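Local coordinates for kcn28 (Kitasatospora, PDB 6J31), which has the two-domain GT-B fold, each half built on a parallel sheet flanked by helices, and holds (2E,2'E)-3,3'-(1,2-phenylene)di(prop-2-enoic acid) in a pocket, at residues 56-61 against 89-94; 110-115 against 162-167; 189-194 against 378-383; 230-235 against 290-295; 248-253 against 279-284. All coordinates share one frame; numbering follows the deposited sequence.

Contact 1: residues 56-61 against 89-94; sequences PYTSAL and LPQLRA
The flat side-chain amide of Gln91 brings its NE2 to the edge of the Tyr57 ring, near the ring plane, and turns both of its polar atoms to the main chain of Thr58. Thr58 N gives a nearly straight hydrogen bond to Gln91 OE1 (2.7 Å, 169° at the hydrogen), arriving somewhat tilted from the plane of the side-chain carbonyl. In return, Gln91 NE2 donates to Thr58 O over 3.1 Å, on a lone pair in the carbonyl plane. Beyond CG the glutamine is fully extended (chi2 -177°), which carries the amide from helix 74-96 across to the loop that follows strand 53-56. Gln91 OE1 also lies 3.4 Å from Tyr57 CB. The tyrosine itself then leads away from the helix, its OH bonded to Ser11 O. Gln91 NE2 has a second acceptor in Gly87 O, one turn back along its own helix. Oxygen and nitrogen of the amide are therefore both engaged, and a flip about its last bond would set a donor against Thr58 N and an acceptor against Thr58 O; the hydrogen bonds fix its rotation and tie a partly exposed loop to the helix.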
# COMPACT_ATOMS: atom_id res chain seq x y z
N PRO A 56 -17.43 6.12 -12.87
CA PRO A 56 -16.29 5.80 -13.72
C PRO A 56 -15.62 7.04 -14.30
O PRO A 56 -16.28 8.02 -14.65
CB PRO A 56 -16.91 4.95 -14.83
CG PRO A 56 -18.31 5.48 -14.94
CD PRO A 56 -18.72 5.82 -13.52
N TYR A 57 -14.29 6.99 -14.35
CA TYR A 57 -13.50 7.96 -15.08
C TYR A 57 -12.33 7.22 -15.70
O TYR A 57 -11.92 6.16 -15.22
CB TYR A 57 -13.01 9.12 -14.18
CG TYR A 57 -11.81 8.79 -13.31
CD1 TYR A 57 -10.51 8.88 -13.80
CD2 TYR A 57 -11.98 8.40 -11.98
CE1 TYR A 57 -9.42 8.58 -13.02
CE2 TYR A 57 -10.88 8.10 -11.19
CZ TYR A 57 -9.61 8.19 -11.71
OH TYR A 57 -8.50 7.90 -10.94
N THR A 58 -11.78 7.78 -16.77
CA THR A 58 -10.70 7.15 -17.51
C THR A 58 -9.36 7.57 -16.91
O THR A 58 -9.02 8.76 -16.90
CB THR A 58 -10.76 7.51 -18.99
OG1 THR A 58 -11.99 7.03 -19.54
CG2 THR A 58 -9.59 6.89 -19.75
N SER A 59 -8.63 6.59 -16.39
CA SER A 59 -7.32 6.84 -15.81
C SER A 59 -6.26 6.87 -16.90
O SER A 59 -6.33 6.12 -17.87
CB SER A 59 -6.98 5.76 -14.79
OG SER A 59 -5.64 5.88 -14.34
N ALA A 60 -5.28 7.75 -16.73
CA ALA A 60 -4.11 7.77 -17.59
C ALA A 60 -2.96 6.95 -17.02
O ALA A 60 -1.91 6.85 -17.67
CB ALA A 60 -3.65 9.22 -17.82
N LEU A 61 -3.11 6.40 -15.81
CA LEU A 61 -2.06 5.55 -15.25
C LEU A 61 -2.12 4.17 -15.89
O LEU A 61 -3.20 3.59 -16.05
CB LEU A 61 -2.22 5.42 -13.73
CG LEU A 61 -2.19 6.72 -12.92
CD1 LEU A 61 -2.33 6.42 -11.44
CD2 LEU A 61 -0.92 7.50 -13.19
N LEU A 89 -9.21 15.68 -13.27
CA LEU A 89 -9.98 16.78 -12.72
C LEU A 89 -11.22 17.13 -13.54
O LEU A 89 -12.31 17.23 -12.95
CB LEU A 89 -9.06 17.99 -12.53
CG LEU A 89 -9.72 19.28 -12.04
CD1 LEU A 89 -10.43 19.05 -10.72
CD2 LEU A 89 -8.66 20.34 -11.90
N PRO A 90 -11.15 17.30 -14.87
CA PRO A 90 -12.39 17.61 -15.61
C PRO A 90 -13.41 16.48 -15.54
O PRO A 90 -14.62 16.75 -15.52
CB PRO A 90 -11.90 17.85 -17.04
CG PRO A 90 -10.59 17.17 -17.12
CD PRO A 90 -9.98 17.25 -15.76
N GLN A 91 -12.96 15.23 -15.52
CA GLN A 91 -13.90 14.12 -15.40
C GLN A 91 -14.60 14.14 -14.05
O GLN A 91 -15.82 13.97 -13.97
CB GLN A 91 -13.19 12.80 -15.62
CG GLN A 91 -12.59 12.68 -17.00
CD GLN A 91 -11.95 11.34 -17.21
OE1 GLN A 91 -12.64 10.33 -17.32
NE2 GLN A 91 -10.63 11.32 -17.31
N LEU A 92 -13.84 14.39 -12.97
CA LEU A 92 -14.45 14.50 -11.65
C LEU A 92 -15.40 15.69 -11.60
O LEU A 92 -16.48 15.61 -11.00
CB LEU A 92 -13.37 14.64 -10.59
CG LEU A 92 -12.48 13.43 -10.34
CD1 LEU A 92 -11.50 13.76 -9.24
CD2 LEU A 92 -13.32 12.22 -9.97
N ARG A 93 -15.02 16.82 -12.21
CA ARG A 93 -15.88 17.99 -12.21
C ARG A 93 -17.20 17.69 -12.92
O ARG A 93 -18.28 18.01 -12.41
CB ARG A 93 -15.18 19.17 -12.88
CG ARG A 93 -15.94 20.50 -12.81
CD ARG A 93 -15.17 21.63 -13.50
NE ARG A 93 -13.77 21.69 -13.09
CZ ARG A 93 -13.32 22.33 -12.01
NH1 ARG A 93 -14.16 22.99 -11.22
NH2 ARG A 93 -12.02 22.31 -11.73
N ALA A 94 -17.13 17.03 -14.08
CA ALA A 94 -18.34 16.72 -14.83
C ALA A 94 -19.26 15.78 -14.06
O ALA A 94 -20.48 15.95 -14.06
CB ALA A 94 -17.96 16.11 -16.19

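Contact 2: residues 110-115 against 162-167; sequences AYPARV and DAWLED
Two aromatic rings, Tyr111 and Trp164, make the first kind of contact between the start of helix 112-120 and the end of helix 152-167. Trp164 CZ3 sits at the edge of the tyrosine ring, in its plane, 4.0 Å from Tyr111 CE1. Seen from the indole, the tyrosine comes in at a slant. The far rim of the indole is what reaches across: with CG placed opposite the backbone N (chi1 175°), the tryptophan projects from its helix toward the other.

The second kind is aliphatic. Trp164 CH2 meets Pro112 CG at 4.0 Å, the two side chains running at about a right angle, and Val115 CG2 at 4.1 Å, the valine and tryptophan approaching head-on from their two helices. Pro112 also packs on its own neighbour, its CD lying 3.4 Å above one face of the Tyr111 ring, out toward the rim. Proline and tyrosine are thus in contact with each other as well as with the indole.

Ala85 and Val86 of helix 74-96 pack on Trp164, and Leu178 of helix 177-180 on Tyr111 and Val115. Tyr111 and Pro112 follow closely in the chain on Val108 and Leu109, which line the ligand pocket. Across this buried interface no hydrogen bond passes; between these two segments the contact is made by apolar side chains, chiefly through one large indole, at approach distances that are close without being strained.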
# COMPACT_ATOMS: atom_id res chain seq x y z
N ALA A 110 -5.05 10.51 -5.94
CA ALA A 110 -6.29 11.12 -6.41
C ALA A 110 -6.44 12.55 -5.90
O ALA A 110 -7.56 13.05 -5.71
CB ALA A 110 -7.49 10.27 -6.00
N TYR A 111 -5.32 13.24 -5.71
CA TYR A 111 -5.29 14.61 -5.22
C TYR A 111 -6.01 15.62 -6.11
O TYR A 111 -6.35 16.70 -5.62
CB TYR A 111 -3.83 15.06 -5.00
CG TYR A 111 -2.96 14.92 -6.22
CD1 TYR A 111 -2.83 15.97 -7.13
CD2 TYR A 111 -2.28 13.75 -6.48
CE1 TYR A 111 -2.04 15.84 -8.26
CE2 TYR A 111 -1.48 13.61 -7.60
CZ TYR A 111 -1.37 14.65 -8.49
OH TYR A 111 -0.58 14.50 -9.60
N PRO A 112 -6.28 15.37 -7.41
CA PRO A 112 -7.17 16.29 -8.13
C PRO A 112 -8.53 16.44 -7.47
O PRO A 112 -9.17 17.49 -7.63
CB PRO A 112 -7.29 15.66 -9.52
CG PRO A 112 -5.98 15.01 -9.72
CD PRO A 112 -5.63 14.44 -8.36
N ALA A 113 -8.97 15.45 -6.70
CA ALA A 113 -10.20 15.61 -5.94
C ALA A 113 -10.09 16.73 -4.92
O ALA A 113 -11.08 17.43 -4.66
CB ALA A 113 -10.57 14.29 -5.25
N ARG A 114 -8.90 16.93 -4.34
CA ARG A 114 -8.73 18.06 -3.42
C ARG A 114 -8.85 19.39 -4.15
O ARG A 114 -9.46 20.33 -3.64
CB ARG A 114 -7.39 17.97 -2.71
CG ARG A 114 -7.11 19.15 -1.80
CD ARG A 114 -5.70 19.11 -1.24
NE ARG A 114 -5.47 20.19 -0.29
CZ ARG A 114 -4.30 20.48 0.26
NH1 ARG A 114 -3.22 19.79 -0.05
NH2 ARG A 114 -4.21 21.49 1.12
N VAL A 115 -8.28 19.48 -5.36
CA VAL A 115 -8.42 20.70 -6.15
C VAL A 115 -9.89 20.99 -6.39
O VAL A 115 -10.35 22.13 -6.25
CB VAL A 115 -7.64 20.57 -7.48
CG1 VAL A 115 -7.88 21.79 -8.36
CG2 VAL A 115 -6.16 20.36 -7.22
N ASP A 162 2.81 23.69 -12.21
CA ASP A 162 2.37 24.98 -11.67
C ASP A 162 1.28 25.60 -12.55
O ASP A 162 0.35 26.23 -12.04
CB ASP A 162 3.54 25.94 -11.54
CG ASP A 162 4.49 25.54 -10.43
OD1 ASP A 162 4.09 24.71 -9.59
OD2 ASP A 162 5.61 26.08 -10.38
N ALA A 163 1.40 25.44 -13.86
CA ALA A 163 0.38 25.97 -14.76
C ALA A 163 -0.96 25.27 -14.55
O ALA A 163 -2.02 25.90 -14.63
CB ALA A 163 0.84 25.84 -16.20
N TRP A 164 -0.93 23.96 -14.32
CA TRP A 164 -2.17 23.23 -14.06
C TRP A 164 -2.84 23.73 -12.79
O TRP A 164 -4.07 23.89 -12.75
CB TRP A 164 -1.91 21.73 -14.00
CG TRP A 164 -3.12 20.95 -13.62
CD1 TRP A 164 -4.26 20.81 -14.35
CD2 TRP A 164 -3.32 20.18 -12.42
NE1 TRP A 164 -5.16 20.01 -13.68
CE2 TRP A 164 -4.60 19.61 -12.50
CE3 TRP A 164 -2.52 19.92 -11.30
CZ2 TRP A 164 -5.11 18.80 -11.49
CZ3 TRP A 164 -3.03 19.12 -10.30
CH2 TRP A 164 -4.32 18.57 -10.40
N LEU A 165 -2.06 24.01 -11.74
CA LEU A 165 -2.63 24.57 -10.52
C LEU A 165 -3.27 25.92 -10.79
O LEU A 165 -4.40 26.19 -10.36
CB LEU A 165 -1.57 24.70 -9.42
CG LEU A 165 -1.11 23.54 -8.53
CD1 LEU A 165 -1.33 22.19 -9.16
CD2 LEU A 165 0.35 23.71 -8.15
N GLU A 166 -2.56 26.80 -11.50
CA GLU A 166 -3.10 28.12 -11.81
C GLU A 166 -4.33 28.02 -12.71
O GLU A 166 -5.33 28.70 -12.47
CB GLU A 166 -2.01 28.99 -12.43
CG GLU A 166 -0.86 29.24 -11.47
CD GLU A 166 0.20 30.17 -12.02
OE1 GLU A 166 0.17 30.45 -13.24
OE2 GLU A 166 1.07 30.60 -11.23
N ASP A 167 -4.27 27.17 -13.73
CA ASP A 167 -5.42 27.00 -14.61
C ASP A 167 -6.61 26.39 -13.88
O ASP A 167 -7.76 26.64 -14.26
CB ASP A 167 -5.06 26.14 -15.82
CG ASP A 167 -6.03 26.32 -16.96
OD1 ASP A 167 -6.30 27.47 -17.35
OD2 ASP A 167 -6.54 25.29 -17.46

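Contact 3: residues 189-194 against 378-383; sequences VPRFLQ and RAHGGT
This contact lies where the two domains of the GT-B fold appear to meet, between the loop after strand 185-187 and the turn that leads from helix 364-378 into the C-terminal helix 382-391. Pro190 lies over one face of the His380 ring: its CA stands 3.7 Å from the ring centroid, only 11° off the ring normal, a CH-pi contact. Pro190 CB covers the same ring farther out, 3.5 Å from His380 CE1. Arg191 takes the other approach. Its CG lies at the edge of the imidazole, in plane, with Arg191 CB 3.6 Å from His380 NE2, and its backbone N comes to 2.9 Å from that same NE2.

The arginine chain crosses the histidine at about a right angle and then bends at chi3 (46°). Its guanidinium ends up turned 30° from the imidazole plane and reaches for Glu202, with which NH1 forms a salt bridge. The other ring nitrogen, His380 ND1, is hydrogen-bonded to Glu376 O of the preceding helix, a bond that would restrain the rotation of the imidazole. A type I turn from Arg378 to Gly381 presents the histidine, and Gly381, with positive phi, takes the chain out of it.

Leu377 of helix 364-378 touches Pro190 and Phe192, and Leu312 of helix 305-314 also packs on Phe192. From the N-terminal domain's sheet, Phe207 of strand 205-207 touches both Arg191 and His380, while Gly382 pairs through its backbone with Ile208.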
# COMPACT_ATOMS: atom_id res chain seq x y z
N VAL A 189 -1.64 3.18 8.26
CA VAL A 189 -0.55 2.37 8.81
C VAL A 189 -0.41 2.72 10.29
O VAL A 189 -0.81 3.80 10.72
CB VAL A 189 0.78 2.60 8.06
CG1 VAL A 189 0.60 2.48 6.55
CG2 VAL A 189 1.37 3.95 8.40
N PRO A 190 0.12 1.79 11.09
CA PRO A 190 0.43 2.13 12.49
C PRO A 190 1.62 3.08 12.56
O PRO A 190 2.43 3.16 11.64
CB PRO A 190 0.75 0.78 13.12
CG PRO A 190 1.18 -0.08 11.98
CD PRO A 190 0.39 0.38 10.79
N ARG A 191 1.72 3.79 13.68
CA ARG A 191 2.80 4.76 13.82
C ARG A 191 4.17 4.08 13.78
O ARG A 191 5.14 4.69 13.33
CB ARG A 191 2.63 5.59 15.11
CG ARG A 191 3.15 4.93 16.39
CD ARG A 191 3.06 5.83 17.64
NE ARG A 191 1.77 6.51 17.79
CZ ARG A 191 1.54 7.77 17.42
NH1 ARG A 191 2.50 8.50 16.87
NH2 ARG A 191 0.33 8.29 17.59
N PHE A 192 4.26 2.82 14.22
CA PHE A 192 5.56 2.15 14.20
C PHE A 192 5.99 1.73 12.80
O PHE A 192 7.12 1.24 12.65
CB PHE A 192 5.57 0.95 15.16
CG PHE A 192 4.59 -0.14 14.82
CD1 PHE A 192 4.83 -1.02 13.78
CD2 PHE A 192 3.45 -0.32 15.59
CE1 PHE A 192 3.94 -2.04 13.48
CE2 PHE A 192 2.55 -1.34 15.29
CZ PHE A 192 2.79 -2.19 14.24
N LEU A 193 5.14 1.89 11.78
CA LEU A 193 5.52 1.68 10.39
C LEU A 193 5.70 2.99 9.63
O LEU A 193 5.91 2.97 8.42
CB LEU A 193 4.49 0.81 9.67
CG LEU A 193 4.41 -0.66 10.08
CD1 LEU A 193 3.46 -1.46 9.19
CD2 LEU A 193 5.81 -1.28 10.09
N GLN A 194 5.66 4.13 10.33
CA GLN A 194 5.85 5.43 9.72
C GLN A 194 7.25 5.93 10.02
O GLN A 194 7.57 6.17 11.19
CB GLN A 194 4.82 6.43 10.25
CG GLN A 194 5.14 7.90 9.93
CD GLN A 194 4.88 8.26 8.47
OE1 GLN A 194 3.77 8.06 7.97
NE2 GLN A 194 5.88 8.80 7.80
N ARG A 378 -3.66 -3.08 16.57
CA ARG A 378 -5.10 -2.81 16.62
C ARG A 378 -5.41 -1.51 17.37
O ARG A 378 -6.46 -0.91 17.12
CB ARG A 378 -5.86 -3.97 17.27
CG ARG A 378 -6.12 -3.84 18.78
CD ARG A 378 -5.09 -4.55 19.64
NE ARG A 378 -5.11 -6.00 19.47
CZ ARG A 378 -5.41 -6.87 20.43
NH1 ARG A 378 -5.75 -6.45 21.64
NH2 ARG A 378 -5.39 -8.17 20.17
N ALA A 379 -4.52 -1.07 18.26
CA ALA A 379 -4.77 0.06 19.14
C ALA A 379 -4.82 1.40 18.41
O ALA A 379 -5.09 2.42 19.06
CB ALA A 379 -3.69 0.12 20.22
N HIS A 380 -4.58 1.44 17.10
CA HIS A 380 -4.61 2.70 16.37
C HIS A 380 -6.01 3.13 15.97
O HIS A 380 -6.18 4.26 15.49
CB HIS A 380 -3.71 2.59 15.13
CG HIS A 380 -2.26 2.82 15.43
ND1 HIS A 380 -1.43 1.83 15.90
CD2 HIS A 380 -1.50 3.94 15.35
CE1 HIS A 380 -0.22 2.32 16.09
NE2 HIS A 380 -0.24 3.60 15.76
N GLY A 381 -7.02 2.28 16.16
CA GLY A 381 -8.40 2.67 15.93
C GLY A 381 -9.08 1.99 14.76
O GLY A 381 -10.27 1.68 14.84
N GLY A 382 -8.34 1.76 13.68
CA GLY A 382 -8.83 1.01 12.53
C GLY A 382 -10.06 1.62 11.88
O GLY A 382 -10.27 2.84 11.87
N THR A 383 -10.90 0.73 11.34
CA THR A 383 -12.04 1.13 10.52
C THR A 383 -12.99 2.05 11.27
O THR A 383 -13.42 3.08 10.74
CB THR A 383 -12.78 -0.12 10.03
OG1 THR A 383 -11.91 -0.92 9.24
CG2 THR A 383 -14.00 0.27 9.21

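Contact 4: residues 230-235 against 290-295; sequences VALVSL and LAVLEQ
Apolar packing accounts for most of the contact, with Leu232 of strand 229-234 set against Val292 and Leu293 of helix 289-294. Val292 CG1 sits against the leucine side chain, 3.7 Å from Leu232 CB and within about 4 Å of its CG and both methyls. A chi1 of 176° swings this methyl to the far side of CB from the main-chain N and points it at the sheet. Leu293 starts off away from the strand, but its chain returns, and Leu293 CD2 touches Leu232 CD2 at 3.7 Å. In both pairs the side chains cross at about a right angle.

Helix 289-294 is the connection of a beta-alpha-beta crossover: it follows the outermost strand 281-284 and leads to strand 298-301, which runs parallel beside strand 229-234. Leu232 also touches Phe299 of strand 298-301. In strand 229-234 the alternate residues Ala231 and Val233 meet helix 243-253 on the other face.

One polar atom enters from the end of the helix. Gln295 O stands 3.3 Å from Val230 CB and is flanked by both methyls of that valine, a carbonyl against aliphatic carbon without a hydrogen bond across the contact. Close by, Val230 N is hydrogen-bonded to Asp297 OD2, just past the helix.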
# COMPACT_ATOMS: atom_id res chain seq x y z
N VAL A 230 6.35 -24.06 8.27
CA VAL A 230 5.82 -23.63 6.98
C VAL A 230 6.41 -22.27 6.63
O VAL A 230 6.42 -21.36 7.46
CB VAL A 230 4.28 -23.55 7.00
CG1 VAL A 230 3.76 -22.84 5.76
CG2 VAL A 230 3.68 -24.94 7.13
N ALA A 231 6.89 -22.14 5.39
CA ALA A 231 7.40 -20.89 4.86
C ALA A 231 6.58 -20.47 3.65
O ALA A 231 6.24 -21.31 2.81
CB ALA A 231 8.87 -21.02 4.47
N LEU A 232 6.29 -19.18 3.56
CA LEU A 232 5.61 -18.61 2.40
C LEU A 232 6.54 -17.61 1.74
O LEU A 232 7.05 -16.70 2.40
CB LEU A 232 4.29 -17.94 2.79
CG LEU A 232 3.66 -17.10 1.67
CD1 LEU A 232 3.25 -17.97 0.49
CD2 LEU A 232 2.48 -16.28 2.19
N VAL A 233 6.77 -17.79 0.44
CA VAL A 233 7.56 -16.86 -0.36
C VAL A 233 6.61 -16.19 -1.35
O VAL A 233 6.06 -16.85 -2.24
CB VAL A 233 8.71 -17.55 -1.09
CG1 VAL A 233 9.45 -16.56 -1.98
CG2 VAL A 233 9.66 -18.19 -0.10
N SER A 234 6.41 -14.88 -1.19
CA SER A 234 5.48 -14.15 -2.05
C SER A 234 6.00 -12.73 -2.20
O SER A 234 5.86 -11.91 -1.28
CB SER A 234 4.08 -14.17 -1.47
OG SER A 234 3.12 -13.71 -2.41
N LEU A 235 6.60 -12.44 -3.35
CA LEU A 235 7.05 -11.08 -3.63
C LEU A 235 5.92 -10.36 -4.37
O LEU A 235 5.96 -10.12 -5.58
CB LEU A 235 8.33 -11.13 -4.46
CG LEU A 235 9.42 -12.08 -3.97
CD1 LEU A 235 10.64 -11.98 -4.87
CD2 LEU A 235 9.81 -11.78 -2.52
N LEU A 290 -3.52 -14.60 3.36
CA LEU A 290 -3.88 -14.60 4.77
C LEU A 290 -4.10 -16.02 5.29
O LEU A 290 -3.83 -16.29 6.47
CB LEU A 290 -5.13 -13.75 4.98
CG LEU A 290 -4.86 -12.25 5.02
CD1 LEU A 290 -6.15 -11.48 5.25
CD2 LEU A 290 -3.83 -11.91 6.09
N ALA A 291 -4.59 -16.92 4.44
CA ALA A 291 -4.77 -18.31 4.85
C ALA A 291 -3.42 -19.00 5.06
O ALA A 291 -3.24 -19.73 6.04
CB ALA A 291 -5.60 -19.06 3.81
N VAL A 292 -2.48 -18.80 4.14
CA VAL A 292 -1.16 -19.40 4.29
C VAL A 292 -0.43 -18.81 5.49
O VAL A 292 0.23 -19.54 6.24
CB VAL A 292 -0.35 -19.24 2.99
CG1 VAL A 292 1.07 -19.78 3.17
CG2 VAL A 292 -1.04 -19.93 1.84
N LEU A 293 -0.53 -17.49 5.68
CA LEU A 293 0.12 -16.86 6.83
C LEU A 293 -0.44 -17.37 8.15
O LEU A 293 0.27 -17.36 9.16
CB LEU A 293 -0.02 -15.34 6.75
CG LEU A 293 0.74 -14.68 5.60
CD1 LEU A 293 0.54 -13.17 5.61
CD2 LEU A 293 2.22 -15.04 5.64
N GLU A 294 -1.69 -17.84 8.15
CA GLU A 294 -2.27 -18.41 9.36
C GLU A 294 -1.47 -19.61 9.85
O GLU A 294 -1.43 -19.87 11.06
CB GLU A 294 -3.72 -18.82 9.09
CG GLU A 294 -4.74 -18.21 10.04
CD GLU A 294 -6.15 -18.71 9.78
OE1 GLU A 294 -6.78 -18.25 8.80
OE2 GLU A 294 -6.63 -19.57 10.55
N GLN A 295 -0.83 -20.34 8.94
CA GLN A 295 -0.07 -21.53 9.29
C GLN A 295 1.43 -21.33 9.05
O GLN A 295 2.19 -22.29 9.15
CB GLN A 295 -0.56 -22.73 8.47
CG GLN A 295 -2.08 -22.87 8.40
CD GLN A 295 -2.70 -23.43 9.66
OE1 GLN A 295 -2.12 -24.29 10.32
NE2 GLN A 295 -3.89 -22.96 9.99

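Contact 5: residues 248-253 against 279-284; sequences TCVEVF and PNVEVH
The last turns of helix 243-253 lie beside strand 281-284, bringing the CA atoms of Val250 and Val281 to 6.6 Å and those of Phe253 and Asn280 to 6.7 Å. Between the valines one methyl makes the closest approaches: Val250 CG1 fits against both branches of its partner, 3.5 Å from Val281 CG1 and 3.7 Å from Val281 CG2. The two side chains cross at about a right angle. A trans chi1 (-176°) at Val281 spreads both methyls before the helix.

At the end of the helix, Asn280 ND2 is placed to donate to Phe253 O, but the modelled 2.3 Å between them is too short to be trusted, and the detail of this bond is doubtful; Leu256 O is a second, weak acceptor for the same nitrogen. The Phe253 ring turns off elsewhere, packing on Leu261 and on Ala231 of the sheet, while Val357 of helix 350-362 also packs on it.

Glu282 points to the other side of the strand from Val281. His284 NE2 donates to Glu282 OE2 at 2.9 Å, on the anti side and 26° out of the carboxylate plane. The carboxylate has further partners in Trp221, also at OE2, and His260, at OE1.

Helix 243-253 connects strands 229-234 and 259-264 in a beta-alpha-beta crossover and extends over the neighbouring strand 281-284, the outermost of the sheet. A parallel sheet in the order 3-2-1-4-5-6 with helices packed on it is characteristic of Rossmann-like folds, consistent with the C-terminal domain of a GT-B protein.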
# COMPACT_ATOMS: atom_id res chain seq x y z
N THR A 248 16.77 -20.44 -5.93
CA THR A 248 17.47 -20.45 -4.65
C THR A 248 16.54 -20.87 -3.51
O THR A 248 16.95 -21.60 -2.60
CB THR A 248 18.07 -19.07 -4.37
OG1 THR A 248 18.87 -18.67 -5.49
CG2 THR A 248 18.94 -19.12 -3.13
N CYS A 249 15.28 -20.42 -3.54
CA CYS A 249 14.33 -20.77 -2.48
C CYS A 249 14.05 -22.27 -2.46
O CYS A 249 14.07 -22.89 -1.39
CB CYS A 249 13.04 -19.97 -2.65
SG CYS A 249 13.21 -18.19 -2.39
N VAL A 250 13.79 -22.87 -3.62
CA VAL A 250 13.60 -24.32 -3.65
C VAL A 250 14.90 -25.02 -3.26
O VAL A 250 14.89 -26.02 -2.53
CB VAL A 250 13.05 -24.79 -5.01
CG1 VAL A 250 11.63 -24.30 -5.21
CG2 VAL A 250 13.92 -24.34 -6.15
N GLU A 251 16.04 -24.50 -3.73
CA GLU A 251 17.33 -25.08 -3.35
C GLU A 251 17.52 -25.05 -1.84
O GLU A 251 18.14 -25.96 -1.27
CB GLU A 251 18.47 -24.33 -4.04
CG GLU A 251 19.85 -24.67 -3.49
CD GLU A 251 20.96 -23.89 -4.15
OE1 GLU A 251 20.67 -23.07 -5.05
OE2 GLU A 251 22.13 -24.08 -3.77
N VAL A 252 17.03 -24.01 -1.18
CA VAL A 252 17.15 -23.92 0.27
C VAL A 252 16.20 -24.89 0.95
O VAL A 252 16.60 -25.68 1.82
CB VAL A 252 16.91 -22.47 0.75
CG1 VAL A 252 16.71 -22.44 2.25
CG2 VAL A 252 18.08 -21.59 0.35
N PHE A 253 14.92 -24.84 0.59
CA PHE A 253 13.93 -25.64 1.30
C PHE A 253 13.94 -27.10 0.88
O PHE A 253 13.52 -27.97 1.66
CB PHE A 253 12.55 -25.00 1.11
CG PHE A 253 12.39 -23.73 1.88
CD1 PHE A 253 12.70 -22.51 1.29
CD2 PHE A 253 11.96 -23.74 3.19
CE1 PHE A 253 12.57 -21.33 2.00
CE2 PHE A 253 11.83 -22.57 3.90
CZ PHE A 253 12.13 -21.36 3.31
N PRO A 279 9.47 -32.86 -3.07
CA PRO A 279 8.26 -32.98 -2.23
C PRO A 279 8.12 -31.86 -1.23
O PRO A 279 7.03 -31.67 -0.68
CB PRO A 279 8.45 -34.31 -1.52
CG PRO A 279 9.94 -34.50 -1.48
CD PRO A 279 10.43 -33.94 -2.79
N ASN A 280 9.18 -31.11 -0.94
CA ASN A 280 9.05 -30.00 -0.01
C ASN A 280 8.23 -28.85 -0.58
O ASN A 280 7.47 -28.20 0.14
CB ASN A 280 10.43 -29.52 0.42
CG ASN A 280 10.67 -29.80 1.85
OD1 ASN A 280 9.91 -30.57 2.44
ND2 ASN A 280 11.68 -29.18 2.45
N VAL A 281 8.37 -28.56 -1.88
CA VAL A 281 7.89 -27.31 -2.46
C VAL A 281 6.54 -27.52 -3.13
O VAL A 281 6.32 -28.53 -3.81
CB VAL A 281 8.93 -26.75 -3.45
CG1 VAL A 281 8.49 -25.39 -3.99
CG2 VAL A 281 10.27 -26.69 -2.77
N GLU A 282 5.62 -26.57 -2.92
CA GLU A 282 4.38 -26.51 -3.69
C GLU A 282 4.34 -25.10 -4.25
O GLU A 282 4.60 -24.13 -3.53
CB GLU A 282 3.13 -26.84 -2.85
CG GLU A 282 2.53 -25.70 -2.05
CD GLU A 282 1.37 -26.14 -1.19
OE1 GLU A 282 1.48 -27.18 -0.51
OE2 GLU A 282 0.32 -25.46 -1.20
N VAL A 283 4.10 -24.99 -5.55
CA VAL A 283 4.20 -23.73 -6.27
C VAL A 283 2.82 -23.30 -6.73
O VAL A 283 2.00 -24.14 -7.13
CB VAL A 283 5.19 -23.85 -7.44
CG1 VAL A 283 5.16 -22.62 -8.30
CG2 VAL A 283 6.60 -24.02 -6.89
N HIS A 284 2.55 -22.00 -6.65
CA HIS A 284 1.30 -21.42 -7.10
C HIS A 284 1.60 -20.11 -7.82
O HIS A 284 2.62 -19.47 -7.59
CB HIS A 284 0.34 -21.13 -5.94
CG HIS A 284 0.01 -22.32 -5.10
ND1 HIS A 284 -1.24 -22.89 -5.09
CD2 HIS A 284 0.76 -23.03 -4.23
CE1 HIS A 284 -1.25 -23.92 -4.26
NE2 HIS A 284 -0.04 -24.02 -3.72

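Contacts 1 and 2 belong to the N-terminal domain and touch through Leu89, which packs on Trp164, Val115 and Pro112. Their chemistry differs with depth: contact 1, partly exposed, depends on amide hydrogen bonds, whereas contact 2 is buried and apolar. Contacts 4 and 5 share the C-terminal sheet, with centres about 13 Å apart. Contact 4 packs one face of strand 229-234, and Ala231 on the opposite face meets Phe253 of contact 5; the former is buried, the latter partly so and more mixed in character. Contact 3 instead lies at what appears to be the domain junction, built from proline, histidine and arginine, and its chain loop encloses contacts 4 and 5.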